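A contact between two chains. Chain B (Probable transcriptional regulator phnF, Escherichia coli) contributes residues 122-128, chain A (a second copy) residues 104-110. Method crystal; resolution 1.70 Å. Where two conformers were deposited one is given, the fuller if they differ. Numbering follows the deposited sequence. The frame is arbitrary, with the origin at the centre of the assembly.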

# COMPACT_ATOMS: atom_id res chain seq x y z
N ASN B 122 1.50 5.41 22.10
CA ASN B 122 2.83 5.32 21.54
C ASN B 122 3.12 3.94 20.89
O ASN B 122 2.70 2.90 21.42
CB ASN B 122 3.87 5.61 22.61
CG ASN B 122 5.22 5.85 21.99
OD1 ASN B 122 5.52 6.96 21.50
ND2 ASN B 122 6.02 4.80 21.92
N MET B 123 3.81 3.97 19.74
CA MET B 123 4.19 2.77 18.94
C MET B 123 3.03 1.99 18.25
O MET B 123 3.26 0.89 17.72
CB MET B 123 5.13 1.79 19.74
CG MET B 123 6.56 2.32 20.19
SD MET B 123 7.78 2.89 18.90
CE MET B 123 7.61 4.68 18.91
N SER B 124 1.81 2.54 18.22
CA SER B 124 0.68 1.86 17.54
C SER B 124 1.09 1.88 16.05
O SER B 124 1.67 2.89 15.63
CB SER B 124 -0.59 2.70 17.78
OG SER B 124 -1.80 1.98 17.59
N PRO B 125 0.86 0.79 15.27
CA PRO B 125 1.32 0.84 13.87
C PRO B 125 0.51 1.84 13.01
O PRO B 125 -0.75 1.90 13.16
CB PRO B 125 1.16 -0.61 13.40
CG PRO B 125 0.02 -1.12 14.22
CD PRO B 125 0.29 -0.52 15.60
N LEU B 126 1.20 2.54 12.08
CA LEU B 126 0.53 3.44 11.14
C LEU B 126 0.85 2.97 9.76
O LEU B 126 1.97 2.40 9.54
CB LEU B 126 1.00 4.88 11.29
CG LEU B 126 0.69 5.55 12.63
CD1 LEU B 126 1.17 6.97 12.65
CD2 LEU B 126 -0.79 5.41 12.91
N LEU B 127 -0.11 3.15 8.84
CA LEU B 127 0.14 3.05 7.43
C LEU B 127 0.38 4.44 6.91
O LEU B 127 -0.46 5.33 7.19
CB LEU B 127 -1.11 2.46 6.75
CG LEU B 127 -1.19 0.97 6.64
CD1 LEU B 127 -2.71 0.58 6.39
CD2 LEU B 127 -0.21 0.49 5.51
N CYS B 128 1.47 4.64 6.14
CA CYS B 128 1.81 6.03 5.72
C CYS B 128 1.70 5.96 4.18
O CYS B 128 2.40 5.13 3.53
CB CYS B 128 3.20 6.32 6.22
SG CYS B 128 3.87 7.88 5.47
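Chain A 104-110: RISARRA

Two strands can run almost antiparallel across a dimer interface and still share no hydrogen bond, and this contact between two copies of phnF is a clear case. The strand of chain A that includes residues 104-109 lies over chain B residues 125-128 with an angle of 155° between their N-to-C directions, yet their axes come no nearer than 7.0 Å. That spacing is too wide for backbone pairing; it is wider than in a paired sheet, yet closer than the roughly 10 Å usual for strands packed face to face.

Both strands are extended, so their side chains alternate; the loop before the chain B strand is not, and Met B123 turns through a left-handed conformation (phi/psi 67/11). On chain B, Pro B125 and Leu B127 point toward the partner while Leu B126 points away; on chain A, Ile A105, Ala A107 and Arg A109 point toward chain B, and Ser A106 and Arg A108 point away. The nearest CA pairs run in opposite order, as the opposed directions require: the CA of Pro B125 lies 6.7 Å from the CA of Arg A108, and the CA of Leu B127 lies 6.5 Å from the CA of Ala A107.

At the buried end, Leu B127, with chi1 m and chi2 t, places its CG 4.0 Å from the CB of Ala A107, an apolar contact in which a branched side chain meets a single methyl. The CD1 of Leu B127 also reaches the chain A backbone, 4.4 Å from the O of Ile A105.

At the other end the chemistry changes. Arg A109 extends beside the loop that precedes the chain B strand, and the CD of Pro B125 packs over one face of its guanidinium, 3.5 Å from the NE of Arg A109. The flat, delocalised group thus offers a packing surface to the proline ring. Farther out, the NH1 of Arg A109 lies 3.8 Å from the O of Met B123, oblique to the guanidinium and without a hydrogen bond. Together the two stretches bury 318 Å², gained by packing alone.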

# COMPACT_ATOMS: atom_id res chain seq x y z
N ARG A 104 -5.15 -5.79 -1.65
CA ARG A 104 -5.51 -5.25 -0.31
C ARG A 104 -4.19 -5.03 0.43
O ARG A 104 -3.39 -5.96 0.47
CB ARG A 104 -6.38 -6.15 0.45
CG ARG A 104 -7.83 -6.16 -0.11
CD ARG A 104 -8.76 -6.88 0.94
NE ARG A 104 -10.12 -6.47 0.67
CZ ARG A 104 -10.85 -5.64 1.43
NH1 ARG A 104 -10.42 -5.11 2.58
NH2 ARG A 104 -12.07 -5.35 1.00
N ILE A 105 -3.98 -3.84 1.03
CA ILE A 105 -2.74 -3.57 1.75
C ILE A 105 -3.09 -3.26 3.21
O ILE A 105 -3.96 -2.44 3.50
CB ILE A 105 -2.06 -2.36 1.14
CG1 ILE A 105 -1.81 -2.70 -0.33
CG2 ILE A 105 -0.65 -2.11 1.83
CD1 ILE A 105 -1.47 -1.50 -1.04
N SER A 106 -2.49 -4.03 4.13
CA SER A 106 -2.68 -3.69 5.54
C SER A 106 -1.34 -3.67 6.28
O SER A 106 -0.33 -4.07 5.75
CB SER A 106 -3.55 -4.76 6.18
OG SER A 106 -2.99 -6.06 6.05
N ALA A 107 -1.41 -3.33 7.57
CA ALA A 107 -0.14 -3.39 8.37
C ALA A 107 -0.52 -3.98 9.69
O ALA A 107 -1.59 -3.68 10.25
CB ALA A 107 0.53 -2.06 8.58
N ARG A 108 0.36 -4.79 10.19
CA ARG A 108 0.12 -5.34 11.53
C ARG A 108 1.39 -5.72 12.23
O ARG A 108 2.48 -5.52 11.71
CB ARG A 108 -0.86 -6.48 11.41
CG ARG A 108 -0.31 -7.67 10.62
CD ARG A 108 -1.18 -8.85 11.02
NE ARG A 108 -0.85 -10.11 10.32
CZ ARG A 108 -1.24 -10.42 9.09
NH1 ARG A 108 -0.94 -11.60 8.55
NH2 ARG A 108 -1.94 -9.56 8.40
N ARG A 109 1.24 -6.11 13.49
CA ARG A 109 2.42 -6.35 14.33
C ARG A 109 2.60 -7.84 14.34
O ARG A 109 1.66 -8.56 14.63
CB ARG A 109 2.26 -5.71 15.74
CG ARG A 109 2.65 -4.18 15.71
CD ARG A 109 2.61 -3.49 17.04
NE ARG A 109 1.24 -3.30 17.50
CZ ARG A 109 0.90 -2.66 18.63
NH1 ARG A 109 1.83 -2.15 19.42
NH2 ARG A 109 -0.39 -2.51 18.96
N ALA A 110 3.81 -8.32 14.00
CA ALA A 110 4.05 -9.76 13.80
C ALA A 110 3.94 -10.52 15.10
O ALA A 110 4.42 -10.05 16.11
CB ALA A 110 5.45 -9.98 13.26